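PatF (Prochloron didemni, PDB 4BG2) belongs to the prenyltransferase family of cyanobactin biosynthesis, in the patellamide pathway, and is probably related in function to enzymes that prenylate peptides. Local coordinates at residues A[82-87]-A[101-106]; A[96-101]-A[180-185]. All blocks are in the same frame, centred on the assembly; numbering follows the deposited sequence.

Contact 1. Residues A[82-87]-A[101-106]; sequences HAFKLL and DSFDRF
Helix segments 82-87 and 101-106, which meet through Ala83, Phe84, Leu87, Phe103 and Asp104, run nearly antiparallel, their N-to-C directions 154° apart and their axes no closer than 12.3 Å. Both belong to the ring of helices around the closed antiparallel barrel of the prenyltransferase fold, and they illustrate how a wide gap between neighbouring helices can be bridged by large side chains, here mainly Phe103, met by Phe84 from the other helix. The CB of Phe103 points toward 82-87, and its CG lies anti to the backbone N (chi1 -176°). Ala83, on the other helix, brings a short methyl: its CB reaches Phe103 CZ at 4.0 Å and is about equally near CE2. One turn further along, Leu87 adds its CD1, 4.2 Å from Phe103 CD2. Beneath them, strand 133-140 contributes Leu136, on which both Ala83 and Phe103 rest, while Phe178 of strand 173-181 meets the Phe103 ring edge-to-face.

Phe84 and Phe103 form an oblique aromatic pair, with ring centroids 5.8 Å apart and planes inclined at 60°. Phe84 CE1 comes to 3.8 Å from Phe103 CE2. Toward its partly exposed side the contact changes character, because Asp104 brings a carboxylate to the Phe84 ring, without a hydrogen bond across the helices. Its OD1 lies at the ring edge, near the ring plane and 3.4 Å from Phe84 CE1, where the weakly positive C-H rim should suit a carboxylate oxygen.

Contact 2. Residues A[96-101]-A[180-185]; sequences VRINRD and LFFDGR
Ile98 of the extended segment 96-101 settles between Leu180 and Phe182 and shows how one branched side chain can serve two neighbours. From CB, which points away from 180-185, the branches part. CG2 goes to Leu180, 3.6 Å from its CD2, the two side chains crossing at about a right angle. CG1 stands beside the backbone N (chi1 -66°), and CD1, beyond it, meets the Phe182 ring, where it packs tightly, 3.3 Å from Phe182 CD1 and a little farther from CE1. Val96 shares this ring, its CG1 lying 3.9 Å from Phe182 CG; both aliphatic chains run beside the phenylalanine and point the same way.

A single beta bridge, Arg97 with Asp183, ties the backbones, and Arg97 N donates to Phe182 O at 2.8 Å in a fairly straight bond (161°). A water bound to Asn99 N at 2.8 Å donates to both Phe181 O and Arg185 O, extending the polar link. Asn99 CB meanwhile lies 3.4 Å from Gly184 O.

At the turn, Asp183 OD2 accepts from Arg185 NE at 3.0 Å through its syn lone pair, part of a salt bridge. Phe181 to Gly184 form a type I turn; with Phe181 N bonded to Arg185 O and Gly184 at positive phi (99°), this is the type I turn plus G1 bulge of a tight beta-hairpin, here joining barrel strands 173-181 and 186-194.

How the contacts relate
Contacts 1 and 2 use one continuous piece of chain: loop 96-101, docked in contact 2 on the hairpin at the end of strand 173-181, runs on into helix 101-110 of contact 1, and the two segments share Asp101, which begins that helix. Their centres lie 11 Å apart. Leu87 of contact 1 joins their apolar parts, its CD2 packing 3.8 Å from Leu180 CD2 and 4.2 Å from Ile98 CG2. Arg100, at the N-cap position of helix 101-110, adds a polar tie by forming salt bridges with Asp88 and Asp91 of helix 79-91. Just before it, Asn99 OD1 accepts from Asp101 N in an Asx turn where the loop passes into the helix.

Contact 1. Residues A[82-87]-A[101-106]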
loop_
_atom_site.group_PDB
_atom_site.type_symbol
_atom_site.label_atom_id
_atom_site.label_comp_id
_atom_site.label_asym_id
_atom_site.label_seq_id
_atom_site.Cartn_x
_atom_site.Cartn_y
_atom_site.Cartn_z
ATOM N N HIS A 82 -14.797 -8.469 -1.216
ATOM C CA HIS A 82 -14.092 -8.018 -2.419
ATOM C C HIS A 82 -12.769 -8.737 -2.597
ATOM O O HIS A 82 -12.392 -9.102 -3.708
ATOM C CB HIS A 82 -13.886 -6.488 -2.383
ATOM C CG HIS A 82 -15.173 -5.726 -2.385
ATOM N ND1 HIS A 82 -16.075 -5.802 -3.424
ATOM C CD2 HIS A 82 -15.744 -4.933 -1.450
ATOM C CE1 HIS A 82 -17.132 -5.065 -3.142
ATOM N NE2 HIS A 82 -16.950 -4.520 -1.952
ATOM N N ALA A 83 -12.053 -8.928 -1.502
ATOM C CA ALA A 83 -10.775 -9.618 -1.535
ATOM C C ALA A 83 -10.952 -11.067 -1.954
ATOM O O ALA A 83 -10.273 -11.558 -2.854
ATOM C CB ALA A 83 -10.117 -9.559 -0.173
ATOM N N PHE A 84 -11.873 -11.754 -1.301
ATOM C CA PHE A 84 -12.108 -13.168 -1.606
ATOM C C PHE A 84 -12.580 -13.373 -3.033
ATOM O O PHE A 84 -12.118 -14.286 -3.687
ATOM C CB PHE A 84 -13.079 -13.792 -0.595
ATOM C CG PHE A 84 -12.520 -13.870 0.811
ATOM C CD1 PHE A 84 -11.247 -14.366 1.057
ATOM C CD2 PHE A 84 -13.272 -13.459 1.885
ATOM C CE1 PHE A 84 -10.743 -14.458 2.341
ATOM C CE2 PHE A 84 -12.783 -13.556 3.176
ATOM C CZ PHE A 84 -11.511 -14.035 3.405
ATOM N N LYS A 85 -13.497 -12.539 -3.522
ATOM C CA LYS A 85 -13.917 -12.611 -4.933
ATOM C C LYS A 85 -12.748 -12.464 -5.885
ATOM O O LYS A 85 -12.665 -13.170 -6.874
ATOM C CB LYS A 85 -14.892 -11.498 -5.282
ATOM C CG LYS A 85 -16.350 -11.754 -4.929
ATOM C CD LYS A 85 -17.109 -10.429 -5.045
ATOM C CE LYS A 85 -18.581 -10.615 -5.318
ATOM N NZ LYS A 85 -19.201 -11.513 -4.306
ATOM N N LEU A 86 -11.865 -11.513 -5.592
ATOM C CA LEU A 86 -10.712 -11.241 -6.449
ATOM C C LEU A 86 -9.769 -12.426 -6.463
ATOM O O LEU A 86 -9.332 -12.869 -7.534
ATOM C CB LEU A 86 -9.963 -9.987 -5.977
ATOM C CG LEU A 86 -8.728 -9.595 -6.775
ATOM C CD1 LEU A 86 -9.123 -9.304 -8.213
ATOM C CD2 LEU A 86 -8.012 -8.397 -6.141
ATOM N N LEU A 87 -9.463 -12.940 -5.279
ATOM C CA LEU A 87 -8.604 -14.104 -5.140
ATOM C C LEU A 87 -9.179 -15.319 -5.876
ATOM O O LEU A 87 -8.430 -16.055 -6.497
ATOM C CB LEU A 87 -8.359 -14.436 -3.675
ATOM C CG LEU A 87 -7.528 -13.439 -2.848
ATOM C CD1 LEU A 87 -7.574 -13.814 -1.390
ATOM C CD2 LEU A 87 -6.086 -13.380 -3.314
ATOM N N ASP A 101 -3.002 -18.724 2.770
ATOM C CA ASP A 101 -3.084 -19.187 4.149
ATOM C C ASP A 101 -3.009 -18.035 5.167
ATOM O O ASP A 101 -3.887 -17.936 6.010
ATOM C CB ASP A 101 -2.027 -20.267 4.434
ATOM C CG ASP A 101 -2.330 -21.591 3.712
ATOM O OD1 ASP A 101 -3.379 -21.678 3.010
ATOM O OD2 ASP A 101 -1.534 -22.550 3.839
ATOM N N SER A 102 -2.014 -17.144 5.064
ATOM C CA SER A 102 -1.858 -16.087 6.081
ATOM C C SER A 102 -3.024 -15.145 6.102
ATOM O O SER A 102 -3.562 -14.825 7.166
ATOM C CB SER A 102 -0.593 -15.267 5.848
ATOM O OG SER A 102 0.550 -16.050 6.077
ATOM N N PHE A 103 -3.433 -14.688 4.924
ATOM C CA PHE A 103 -4.604 -13.807 4.836
ATOM C C PHE A 103 -5.913 -14.472 5.340
ATOM O O PHE A 103 -6.691 -13.854 6.076
ATOM C CB PHE A 103 -4.800 -13.312 3.403
ATOM C CG PHE A 103 -5.912 -12.331 3.262
ATOM C CD1 PHE A 103 -5.775 -11.038 3.755
ATOM C CD2 PHE A 103 -7.098 -12.683 2.645
ATOM C CE1 PHE A 103 -6.803 -10.122 3.665
ATOM C CE2 PHE A 103 -8.131 -11.771 2.548
ATOM C CZ PHE A 103 -7.982 -10.486 3.056
ATOM N N ASP A 104 -6.149 -15.718 4.937
ATOM C CA ASP A 104 -7.316 -16.453 5.429
ATOM C C ASP A 104 -7.319 -16.601 6.956
ATOM O O ASP A 104 -8.337 -16.407 7.592
ATOM C CB ASP A 104 -7.392 -17.846 4.813
ATOM C CG ASP A 104 -7.816 -17.822 3.382
ATOM O OD1 ASP A 104 -8.413 -16.807 2.944
ATOM O OD2 ASP A 104 -7.567 -18.827 2.685
ATOM N N ARG A 105 -6.171 -16.917 7.531
ATOM C CA ARG A 105 -6.078 -17.066 8.977
ATOM C C ARG A 105 -6.283 -15.722 9.684
ATOM O O ARG A 105 -6.946 -15.663 10.724
ATOM C CB ARG A 105 -4.759 -17.710 9.371
ATOM C CG ARG A 105 -4.731 -19.202 9.073
ATOM C CD ARG A 105 -3.317 -19.735 8.969
ATOM N NE ARG A 105 -2.615 -19.690 10.249
ATOM C CZ ARG A 105 -1.303 -19.880 10.413
ATOM N NH1 ARG A 105 -0.496 -20.117 9.380
ATOM N NH2 ARG A 105 -0.786 -19.808 11.626
ATOM N N PHE A 106 -5.784 -14.632 9.118
ATOM C CA PHE A 106 -5.966 -13.329 9.759
ATOM C C PHE A 106 -7.426 -12.921 9.668
ATOM O O PHE A 106 -8.021 -12.455 10.660
ATOM C CB PHE A 106 -5.067 -12.250 9.146
ATOM C CG PHE A 106 -5.198 -10.925 9.836
ATOM C CD1 PHE A 106 -6.221 -10.079 9.523
ATOM C CD2 PHE A 106 -4.316 -10.563 10.828
ATOM C CE1 PHE A 106 -6.366 -8.872 10.167
ATOM C CE2 PHE A 106 -4.452 -9.351 11.478
ATOM C CZ PHE A 106 -5.482 -8.510 11.149
#

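Contact 2. Residues A[96-101]-A[180-185]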
loop_
_atom_site.group_PDB
_atom_site.type_symbol
_atom_site.label_atom_id
_atom_site.label_comp_id
_atom_site.label_asym_id
_atom_site.label_seq_id
_atom_site.Cartn_x
_atom_site.Cartn_y
_atom_site.Cartn_z
ATOM N N VAL A 96 -1.252 -19.799 -12.447
ATOM C CA VAL A 96 -1.243 -18.925 -11.290
ATOM C C VAL A 96 -1.486 -19.773 -10.049
ATOM O O VAL A 96 -2.358 -20.619 -10.018
ATOM C CB VAL A 96 -2.300 -17.794 -11.382
ATOM C CG1 VAL A 96 -2.475 -17.115 -10.035
ATOM C CG2 VAL A 96 -1.898 -16.773 -12.436
ATOM N N ARG A 97 -0.685 -19.524 -9.028
ATOM C CA ARG A 97 -0.790 -20.238 -7.792
ATOM C C ARG A 97 -0.725 -19.194 -6.680
ATOM O O ARG A 97 0.148 -18.305 -6.691
ATOM C CB ARG A 97 0.345 -21.238 -7.695
ATOM C CG ARG A 97 0.306 -22.076 -6.446
ATOM C CD ARG A 97 1.151 -23.316 -6.633
ATOM N NE ARG A 97 1.324 -24.051 -5.392
ATOM C CZ ARG A 97 1.761 -25.302 -5.343
ATOM N NH1 ARG A 97 2.057 -25.958 -6.461
ATOM N NH2 ARG A 97 1.898 -25.901 -4.169
ATOM N N ILE A 98 -1.689 -19.268 -5.767
ATOM C CA ILE A 98 -1.820 -18.293 -4.718
ATOM C C ILE A 98 -1.827 -19.001 -3.367
ATOM O O ILE A 98 -2.685 -19.827 -3.112
ATOM C CB ILE A 98 -3.148 -17.506 -4.877
ATOM C CG1 ILE A 98 -3.144 -16.656 -6.140
ATOM C CG2 ILE A 98 -3.397 -16.611 -3.682
ATOM C CD1 ILE A 98 -2.143 -15.529 -6.128
ATOM N N ASN A 99 -0.897 -18.634 -2.495
ATOM C CA ASN A 99 -0.929 -19.097 -1.120
ATOM C C ASN A 99 -1.640 -18.077 -0.273
ATOM O O ASN A 99 -1.052 -17.042 0.113
ATOM C CB ASN A 99 0.473 -19.360 -0.575
ATOM C CG ASN A 99 0.452 -20.007 0.801
ATOM O OD1 ASN A 99 -0.565 -20.024 1.490
ATOM N ND2 ASN A 99 1.579 -20.542 1.199
ATOM N N ARG A 100 -2.903 -18.366 0.033
ATOM C CA ARG A 100 -3.716 -17.443 0.803
ATOM C C ARG A 100 -3.826 -17.803 2.292
ATOM O O ARG A 100 -4.609 -17.210 2.994
ATOM C CB ARG A 100 -5.111 -17.280 0.167
ATOM C CG ARG A 100 -5.946 -18.535 -0.064
ATOM C CD ARG A 100 -7.354 -18.147 -0.483
ATOM N NE ARG A 100 -7.530 -18.286 -1.916
ATOM C CZ ARG A 100 -8.641 -18.009 -2.600
ATOM N NH1 ARG A 100 -9.735 -17.536 -2.015
ATOM N NH2 ARG A 100 -8.637 -18.202 -3.914
ATOM N N ASP A 101 -3.002 -18.724 2.770
ATOM C CA ASP A 101 -3.084 -19.187 4.149
ATOM C C ASP A 101 -3.009 -18.035 5.167
ATOM O O ASP A 101 -3.887 -17.936 6.010
ATOM C CB ASP A 101 -2.027 -20.267 4.434
ATOM C CG ASP A 101 -2.330 -21.591 3.712
ATOM O OD1 ASP A 101 -3.379 -21.678 3.010
ATOM O OD2 ASP A 101 -1.534 -22.550 3.839
ATOM N N LEU A 180 0.454 -11.557 -2.125
ATOM C CA LEU A 180 0.297 -12.912 -2.628
ATOM C C LEU A 180 0.754 -13.011 -4.055
ATOM O O LEU A 180 0.029 -12.636 -4.970
ATOM C CB LEU A 180 -1.167 -13.344 -2.519
ATOM C CG LEU A 180 -1.746 -13.422 -1.094
ATOM C CD1 LEU A 180 -1.950 -12.047 -0.493
ATOM C CD2 LEU A 180 -3.078 -14.146 -1.111
ATOM N N PHE A 181 1.959 -13.531 -4.246
ATOM C CA PHE A 181 2.532 -13.653 -5.561
ATOM C C PHE A 181 1.956 -14.858 -6.299
ATOM O O PHE A 181 1.578 -15.874 -5.688
ATOM C CB PHE A 181 4.042 -13.753 -5.479
ATOM C CG PHE A 181 4.715 -12.513 -4.962
ATOM C CD1 PHE A 181 5.039 -11.473 -5.824
ATOM C CD2 PHE A 181 5.077 -12.400 -3.625
ATOM C CE1 PHE A 181 5.707 -10.350 -5.369
ATOM C CE2 PHE A 181 5.747 -11.276 -3.162
ATOM C CZ PHE A 181 6.055 -10.243 -4.037
ATOM N N PHE A 182 1.953 -14.761 -7.623
ATOM C CA PHE A 182 1.308 -15.765 -8.462
ATOM C C PHE A 182 2.147 -17.028 -8.669
ATOM O O PHE A 182 1.672 -17.978 -9.253
ATOM C CB PHE A 182 0.915 -15.169 -9.810
ATOM C CG PHE A 182 -0.070 -14.047 -9.716
ATOM C CD1 PHE A 182 -0.762 -13.795 -8.550
ATOM C CD2 PHE A 182 -0.328 -13.265 -10.808
ATOM C CE1 PHE A 182 -1.668 -12.761 -8.460
ATOM C CE2 PHE A 182 -1.254 -12.247 -10.745
ATOM C CZ PHE A 182 -1.923 -11.987 -9.565
ATOM N N ASP A 183 3.367 -17.053 -8.143
ATOM C CA ASP A 183 4.153 -18.283 -8.079
ATOM C C ASP A 183 4.020 -19.026 -6.751
ATOM O O ASP A 183 4.741 -19.996 -6.512
ATOM C CB ASP A 183 5.632 -17.976 -8.317
ATOM C CG ASP A 183 6.226 -17.087 -7.262
ATOM O OD1 ASP A 183 5.488 -16.586 -6.364
ATOM O OD2 ASP A 183 7.455 -16.845 -7.339
ATOM N N GLY A 184 3.130 -18.581 -5.876
ATOM C CA GLY A 184 2.902 -19.274 -4.610
ATOM C C GLY A 184 3.628 -18.650 -3.414
ATOM O O GLY A 184 3.369 -19.025 -2.290
ATOM N N ARG A 185 4.498 -17.668 -3.634
ATOM C CA ARG A 185 5.096 -16.933 -2.509
ATOM C C ARG A 185 4.108 -15.954 -1.902
ATOM O O ARG A 185 3.328 -15.317 -2.603
ATOM C CB ARG A 185 6.302 -16.147 -2.949
ATOM C CG ARG A 185 7.544 -16.977 -3.147
ATOM C CD ARG A 185 8.684 -16.064 -3.582
ATOM N NE ARG A 185 8.381 -15.494 -4.885
ATOM C CZ ARG A 185 8.336 -14.198 -5.178
ATOM N NH1 ARG A 185 8.619 -13.268 -4.279
ATOM N NH2 ARG A 185 8.009 -13.840 -6.407
HETATM O O HOH W 1 0.832 -16.525 -3.217
#